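PDB 4ONZ: putative glycoside hydrolase from Bacteroides ovatus, which is of unknown function but is probably a carbohydrate-active enzyme, built on the five-bladed beta-propeller fold of its clan. Local coordinates for residues A56-D60 and G61-V65; A252-K256 and H257-L261; D351-K354 and K355-T358. One frame throughout, in Å; residues are numbered along the deposited sequence.

Contact 1: residues A56-D60 and G61-V65; sequences ATVKD and GKIVV
Thr-57 and Val-64 face each other as a hydrogen-bonded antiparallel pair in which both amides are used: Thr-57 N donates to Val-64 O at 2.9 Å, and Val-64 N returns a bond to Thr-57 O at 2.8 Å. Nearer the turn, Lys-59 and Lys-62 repeat the exchange, Lys-59 N bonding to Lys-62 O and Lys-62 N to Lys-59 O, both at 2.9 Å. A type I' beta turn from Lys-59 to Lys-62 reverses the chain. Asp-60 and Gly-61 fill its two corners with positive phi (52° and 72°), as such a turn requires; glycine adopts this conformation readily and suits the second corner. Between the bonded pairs, Val-58 CA makes a CA-H...O contact of 3.2 Å with Lys-62 O. Val-58 CG1, placed opposite the backbone N (chi1 173°), rests 3.4 Å from the same oxygen. Val-58 O is bonded to the Tyr-132 hydroxyl, and the apolar Ala-56, Val-58 and Ile-63 suit a face that packs on Val-328. Lys-59 NZ approaches Asp-60 OD2 at 3.0 Å in a salt bridge, while Lys-62 NZ pairs with Glu-88. Backbone bonds thus fix the hairpin, and its lysines find carboxylates close by, consistent with charge balance at an exposed tip.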
loop_
_atom_site.group_PDB
_atom_site.type_symbol
_atom_site.label_atom_id
_atom_site.label_comp_id
_atom_site.label_asym_id
_atom_site.label_seq_id
_atom_site.Cartn_x
_atom_site.Cartn_y
_atom_site.Cartn_z
ATOM N N ALA A 56 -3.342 -3.663 -5.121
ATOM C CA ALA A 56 -3.786 -4.106 -6.446
ATOM C C ALA A 56 -2.743 -5.029 -7.060
ATOM O O ALA A 56 -1.541 -4.864 -6.840
ATOM C CB ALA A 56 -4.073 -2.930 -7.367
ATOM N N THR A 57 -3.210 -6.011 -7.820
ATOM C CA THR A 57 -2.314 -6.948 -8.480
ATOM C C THR A 57 -3.033 -7.487 -9.719
ATOM O O THR A 57 -4.129 -7.027 -10.050
ATOM C CB THR A 57 -1.856 -8.051 -7.496
ATOM O OG1 THR A 57 -0.770 -8.814 -8.047
ATOM C CG2 THR A 57 -3.006 -8.962 -7.119
ATOM N N VAL A 58 -2.408 -8.427 -10.410
ATOM C CA VAL A 58 -2.988 -9.022 -11.608
ATOM C C VAL A 58 -2.938 -10.535 -11.475
ATOM O O VAL A 58 -2.008 -11.078 -10.882
ATOM C CB VAL A 58 -2.209 -8.594 -12.878
ATOM C CG1 VAL A 58 -2.695 -9.345 -14.112
ATOM C CG2 VAL A 58 -2.320 -7.092 -13.102
ATOM N N LYS A 59 -3.951 -11.204 -12.013
ATOM C CA LYS A 59 -3.993 -12.658 -12.062
ATOM C C LYS A 59 -4.818 -13.072 -13.273
ATOM O O LYS A 59 -5.913 -12.553 -13.480
ATOM C CB LYS A 59 -4.602 -13.277 -10.806
ATOM C CG LYS A 59 -4.478 -14.801 -10.804
ATOM C CD LYS A 59 -4.863 -15.442 -9.487
ATOM C CE LYS A 59 -4.472 -16.918 -9.469
ATOM N NZ LYS A 59 -5.247 -17.745 -10.428
ATOM N N ASP A 60 -4.274 -13.976 -14.077
ATOM C CA ASP A 60 -4.998 -14.518 -15.233
ATOM C C ASP A 60 -5.567 -13.420 -16.123
ATOM O O ASP A 60 -6.732 -13.470 -16.524
ATOM C CB ASP A 60 -6.129 -15.433 -14.742
ATOM C CG ASP A 60 -5.619 -16.619 -13.942
ATOM O OD1 ASP A 60 -4.461 -17.030 -14.164
ATOM O OD2 ASP A 60 -6.385 -17.154 -13.108
ATOM N N GLY A 61 -4.746 -12.415 -16.407
ATOM C CA GLY A 61 -5.151 -11.299 -17.262
ATOM C C GLY A 61 -6.142 -10.308 -16.672
ATOM O O GLY A 61 -6.581 -9.395 -17.371
ATOM N N LYS A 62 -6.491 -10.471 -15.395
ATOM C CA LYS A 62 -7.427 -9.581 -14.733
ATOM C C LYS A 62 -6.778 -8.804 -13.594
ATOM O O LYS A 62 -5.899 -9.307 -12.913
ATOM C CB LYS A 62 -8.606 -10.362 -14.166
ATOM C CG LYS A 62 -9.512 -10.970 -15.223
ATOM C CD LYS A 62 -10.797 -11.469 -14.588
ATOM C CE LYS A 62 -11.834 -11.831 -15.634
ATOM N NZ LYS A 62 -13.138 -12.146 -14.989
ATOM N N ILE A 63 -7.244 -7.577 -13.407
ATOM C CA ILE A 63 -6.800 -6.730 -12.325
ATOM C C ILE A 63 -7.615 -7.107 -11.089
ATOM O O ILE A 63 -8.843 -7.268 -11.162
ATOM C CB ILE A 63 -6.999 -5.231 -12.650
ATOM C CG1 ILE A 63 -6.029 -4.816 -13.766
ATOM C CG2 ILE A 63 -6.758 -4.382 -11.409
ATOM C CD1 ILE A 63 -6.243 -3.426 -14.310
ATOM N N VAL A 64 -6.924 -7.273 -9.968
ATOM C CA VAL A 64 -7.581 -7.586 -8.709
ATOM C C VAL A 64 -7.242 -6.496 -7.713
ATOM O O VAL A 64 -6.074 -6.143 -7.550
ATOM C CB VAL A 64 -7.135 -8.943 -8.131
ATOM C CG1 VAL A 64 -7.742 -9.147 -6.747
ATOM C CG2 VAL A 64 -7.517 -10.075 -9.072
ATOM N N VAL A 65 -8.271 -5.952 -7.071
ATOM C CA VAL A 65 -8.110 -4.915 -6.072
ATOM C C VAL A 65 -8.533 -5.515 -4.742
ATOM O O VAL A 65 -9.619 -6.083 -4.623
ATOM C CB VAL A 65 -8.941 -3.657 -6.404
ATOM C CG1 VAL A 65 -8.737 -2.587 -5.353
ATOM C CG2 VAL A 65 -8.575 -3.131 -7.788
#

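Contact 2: residues A252-K256 and H257-L261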
loop_
_atom_site.group_PDB
_atom_site.type_symbol
_atom_site.label_atom_id
_atom_site.label_comp_id
_atom_site.label_asym_id
_atom_site.label_seq_id
_atom_site.Cartn_x
_atom_site.Cartn_y
_atom_site.Cartn_z
ATOM N N ALA A 252 7.573 -0.742 -4.570
ATOM C CA ALA A 252 8.537 0.066 -5.314
ATOM C C ALA A 252 8.767 -0.602 -6.660
ATOM O O ALA A 252 8.568 -1.816 -6.812
ATOM C CB ALA A 252 9.839 0.208 -4.550
ATOM N N ILE A 253 9.195 0.175 -7.640
ATOM C CA ILE A 253 9.359 -0.368 -8.975
ATOM C C ILE A 253 10.651 0.087 -9.649
ATOM O O ILE A 253 10.980 1.275 -9.662
ATOM C CB ILE A 253 8.103 -0.046 -9.828
ATOM C CG1 ILE A 253 8.150 -0.769 -11.175
ATOM C CG2 ILE A 253 7.920 1.460 -10.018
ATOM C CD1 ILE A 253 6.892 -0.584 -11.996
ATOM N N ARG A 254 11.392 -0.880 -10.186
ATOM C CA ARG A 254 12.611 -0.579 -10.931
ATOM C C ARG A 254 12.262 0.113 -12.254
ATOM O O ARG A 254 11.249 -0.210 -12.881
ATOM C CB ARG A 254 13.414 -1.842 -11.226
ATOM C CG ARG A 254 14.124 -2.456 -10.033
ATOM C CD ARG A 254 15.213 -3.389 -10.544
ATOM N NE ARG A 254 15.874 -4.147 -9.487
ATOM C CZ ARG A 254 16.941 -3.746 -8.797
ATOM N NH1 ARG A 254 17.505 -2.560 -9.017
ATOM N NH2 ARG A 254 17.454 -4.553 -7.872
ATOM N N THR A 255 13.101 1.077 -12.648
ATOM C CA THR A 255 12.951 1.817 -13.913
ATOM C C THR A 255 14.346 2.007 -14.504
ATOM O O THR A 255 15.334 1.677 -13.852
ATOM C CB THR A 255 12.348 3.230 -13.709
ATOM O OG1 THR A 255 13.302 4.076 -13.049
ATOM C CG2 THR A 255 11.056 3.175 -12.896
ATOM N N LYS A 256 14.429 2.549 -15.717
ATOM C CA LYS A 256 15.730 2.801 -16.365
ATOM C C LYS A 256 16.645 3.697 -15.522
ATOM O O LYS A 256 17.867 3.555 -15.564
ATOM C CB LYS A 256 15.561 3.489 -17.722
ATOM C CG LYS A 256 14.818 2.711 -18.792
ATOM C CD LYS A 256 14.846 3.490 -20.103
ATOM C CE LYS A 256 13.933 2.882 -21.155
ATOM N NZ LYS A 256 14.260 1.461 -21.443
ATOM N N HIS A 257 16.049 4.620 -14.766
ATOM C CA HIS A 257 16.818 5.577 -13.960
ATOM C C HIS A 257 17.139 5.116 -12.535
ATOM O O HIS A 257 17.924 5.759 -11.832
ATOM C CB HIS A 257 16.093 6.914 -13.933
ATOM C CG HIS A 257 15.811 7.464 -15.294
ATOM N ND1 HIS A 257 14.630 7.219 -15.964
ATOM C CD2 HIS A 257 16.564 8.224 -16.122
ATOM C CE1 HIS A 257 14.664 7.816 -17.142
ATOM N NE2 HIS A 257 15.827 8.433 -17.262
ATOM N N GLY A 258 16.558 3.996 -12.123
ATOM C CA GLY A 258 16.776 3.452 -10.786
ATOM C C GLY A 258 15.477 2.941 -10.194
ATOM O O GLY A 258 14.566 2.569 -10.925
ATOM N N ILE A 259 15.394 2.936 -8.868
ATOM C CA ILE A 259 14.197 2.465 -8.171
ATOM C C ILE A 259 13.313 3.651 -7.841
ATOM O O ILE A 259 13.786 4.628 -7.273
ATOM C CB ILE A 259 14.570 1.742 -6.859
ATOM C CG1 ILE A 259 15.396 0.489 -7.173
ATOM C CG2 ILE A 259 13.316 1.366 -6.065
ATOM C CD1 ILE A 259 16.153 -0.075 -5.990
ATOM N N VAL A 260 12.033 3.566 -8.193
ATOM C CA VAL A 260 11.075 4.608 -7.852
ATOM C C VAL A 260 10.123 4.077 -6.776
ATOM O O VAL A 260 9.506 3.000 -6.922
ATOM C CB VAL A 260 10.267 5.125 -9.066
ATOM C CG1 VAL A 260 9.151 6.078 -8.625
ATOM C CG2 VAL A 260 11.194 5.834 -10.061
ATOM N N LEU A 261 10.036 4.828 -5.686
ATOM C CA LEU A 261 9.091 4.528 -4.627
ATOM C C LEU A 261 8.025 5.612 -4.667
ATOM O O LEU A 261 8.338 6.797 -4.511
ATOM C CB LEU A 261 9.775 4.523 -3.258
ATOM C CG LEU A 261 8.838 4.332 -2.049
ATOM C CD1 LEU A 261 8.163 2.966 -2.075
ATOM C CD2 LEU A 261 9.588 4.540 -0.741
HETATM O O HOH W 1 12.290 6.437 -13.914
#
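Ala-252 CB sits beside the Ile-259 and Leu-261 side chains, 4.0 Å from Ile-259 CG2 and 4.1 Å from Leu-261 CD1; a small methyl suits this place, because Tyr-203 also packs against all three residues. On the other face of the hairpin, Thr-255 CG2 meets Val-260 CG2 at 3.9 Å, the two side chains crossing at a slant. Between these groups Ile-253 and Val-260 exchange a pair of backbone hydrogen bonds. Further out, Arg-254 runs extended past Ile-259, giving it apolar company, and its guanidinium ends in a salt bridge with Asp-194. The polar edge centres on Thr-255. Its OG1 stands between the backbone N and the carbonyl carbon (chi1 70°), from where it donates to Gly-258 O at 2.9 Å; Thr-255 N reaches the same oxygen at 2.7 Å, so two bonds grip it. OG1 also accepts a weak bond from His-257 N at 3.3 Å and a 2.7 Å bond from water 1, which in turn contacts His-257 ND1. Gly-258 has phi 138°, a conformation open in practice to glycine alone. This is a tight beta hairpin closed by a two-residue loop, a type I turn from Thr-255 to Gly-258, of the kind that links successive strands in a propeller blade.

Contact 3: residues D351-K354 and K355-T358; sequences DDVK and KLKT
Leu-356 N and Lys-357 N each donate three residues back, to Val-353 O at 3.0 Å and to Lys-354 O at 3.1 Å, winding the backbone into a short 3-10 turn. Val-353 O takes a second bond from Lys-357 NZ at 2.8 Å. The two donors come from opposite faces of the carbonyl plane, so the oxygen is gripped from both. Bends at chi2 (53°) and chi3 (67°) curl the Lys-357 chain back over the turn, which brings its ammonium there and also sets it beside Val-353 CG2. Val-353 CB and Leu-356 CD1 approach to 4.2 Å, and apolar side chains suit both places, since both lie against Leu-334 and Tyr-329. In this way the 3-10 turn that follows strand 344-350 seats the end of the chain on strands 322-330 and 333-340 of the propeller. Asp-352 and Lys-355, both partly exposed, cross at about a right angle. Their salt bridge is long, with 3.7 Å between Asp-352 OD2 and Lys-355 NZ, and two waters supplement it. Water 3 donates to Asp-352 OD1 at 2.8 Å and accepts from both Lys-355 N and Lys-355 NZ. Water 2 joins Lys-355 NZ to Asp-352 O, donating to that carbonyl at 2.8 Å. A flexible lysine suits this position, since its long chain, folded at chi3 and chi4, can return its ammonium to the waters and the carboxylate.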
loop_
_atom_site.group_PDB
_atom_site.type_symbol
_atom_site.label_atom_id
_atom_site.label_comp_id
_atom_site.label_asym_id
_atom_site.label_seq_id
_atom_site.Cartn_x
_atom_site.Cartn_y
_atom_site.Cartn_z
ATOM N N ASP A 351 -0.418 6.024 -19.447
ATOM C CA ASP A 351 -0.120 5.277 -20.671
ATOM C C ASP A 351 1.340 5.400 -21.131
ATOM O O ASP A 351 1.688 4.917 -22.204
ATOM C CB ASP A 351 -1.107 5.661 -21.782
ATOM C CG ASP A 351 -1.092 7.132 -22.094
ATOM O OD1 ASP A 351 -0.055 7.786 -21.863
ATOM O OD2 ASP A 351 -2.124 7.637 -22.578
ATOM N N ASP A 352 2.188 6.032 -20.315
ATOM C CA ASP A 352 3.620 6.174 -20.618
ATOM C C ASP A 352 4.407 5.180 -19.760
ATOM O O ASP A 352 4.702 5.455 -18.593
ATOM C CB ASP A 352 4.090 7.611 -20.353
ATOM C CG ASP A 352 5.568 7.822 -20.674
ATOM O OD1 ASP A 352 6.207 6.918 -21.257
ATOM O OD2 ASP A 352 6.089 8.910 -20.340
ATOM N N VAL A 353 4.771 4.043 -20.354
ATOM C CA VAL A 353 5.440 2.951 -19.623
ATOM C C VAL A 353 6.842 2.556 -20.097
ATOM O O VAL A 353 7.437 1.609 -19.560
ATOM C CB VAL A 353 4.545 1.690 -19.635
ATOM C CG1 VAL A 353 3.218 1.992 -18.956
ATOM C CG2 VAL A 353 4.311 1.186 -21.059
ATOM N N LYS A 354 7.384 3.287 -21.065
ATOM C CA LYS A 354 8.699 2.972 -21.626
ATOM C C LYS A 354 9.790 2.883 -20.565
ATOM O O LYS A 354 10.637 1.990 -20.618
ATOM C CB LYS A 354 9.092 4.003 -22.689
ATOM C CG LYS A 354 10.426 3.708 -23.353
ATOM C CD LYS A 354 10.654 4.579 -24.579
ATOM C CE LYS A 354 11.900 4.134 -25.326
ATOM N NZ LYS A 354 12.069 4.879 -26.604
ATOM N N LYS A 355 9.758 3.791 -19.589
ATOM C CA LYS A 355 10.782 3.813 -18.532
ATOM C C LYS A 355 10.877 2.537 -17.694
ATOM O O LYS A 355 11.895 2.309 -17.034
ATOM C CB LYS A 355 10.621 5.035 -17.622
ATOM C CG LYS A 355 9.271 5.164 -16.926
ATOM C CD LYS A 355 9.251 6.350 -15.967
ATOM C CE LYS A 355 9.488 7.697 -16.645
ATOM N NZ LYS A 355 8.415 8.090 -17.598
ATOM N N LEU A 356 9.832 1.709 -17.732
ATOM C CA LEU A 356 9.818 0.447 -16.986
ATOM C C LEU A 356 10.655 -0.674 -17.620
ATOM O O LEU A 356 10.973 -1.653 -16.944
ATOM C CB LEU A 356 8.385 -0.060 -16.818
ATOM C CG LEU A 356 7.360 0.886 -16.200
ATOM C CD1 LEU A 356 6.033 0.162 -16.056
ATOM C CD2 LEU A 356 7.832 1.416 -14.851
ATOM N N LYS A 357 10.974 -0.566 -18.911
ATOM C CA LYS A 357 11.812 -1.575 -19.593
ATOM C C LYS A 357 13.268 -1.467 -19.144
ATOM O O LYS A 357 13.902 -0.426 -19.326
ATOM C CB LYS A 357 11.716 -1.447 -21.120
ATOM C CG LYS A 357 10.672 -2.349 -21.770
ATOM C CD LYS A 357 9.279 -2.215 -21.174
ATOM C CE LYS A 357 8.663 -0.851 -21.436
ATOM N NZ LYS A 357 7.273 -0.781 -20.911
ATOM N N THR A 358 13.790 -2.545 -18.558
ATOM C CA THR A 358 15.157 -2.561 -18.034
ATOM C C THR A 358 15.718 -3.980 -17.958
ATOM O O THR A 358 15.557 -4.772 -18.882
ATOM C CB THR A 358 15.207 -1.924 -16.627
ATOM O OG1 THR A 358 16.570 -1.765 -16.211
ATOM C CG2 THR A 358 14.446 -2.779 -15.597
HETATM O O HOH W 2 5.656 7.581 -17.118
HETATM O O HOH W 3 8.610 6.271 -20.065
#

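In the fold
Contacts 1, 2 and 3 follow one another along the chain. The first two are hairpins in different propeller blades, one joining strands 50-59 and 62-70, the other strands 245-255 and 258-266; their centres lie about 21 Å apart and they do not touch. Contact 3, after strand 344-350, is about 19 Å from contact 1 between centres but only about 10 Å from contact 2, which it meets: Lys-256 N is 2.9 Å from Lys-355 O, a probable hydrogen bond. Strand 322-330 packs against both contact 1 and contact 3. The last residues thus touch strands 322-330 and 333-340 as well as the turn of contact 2, an arrangement consistent with the chain end helping to close the propeller ring.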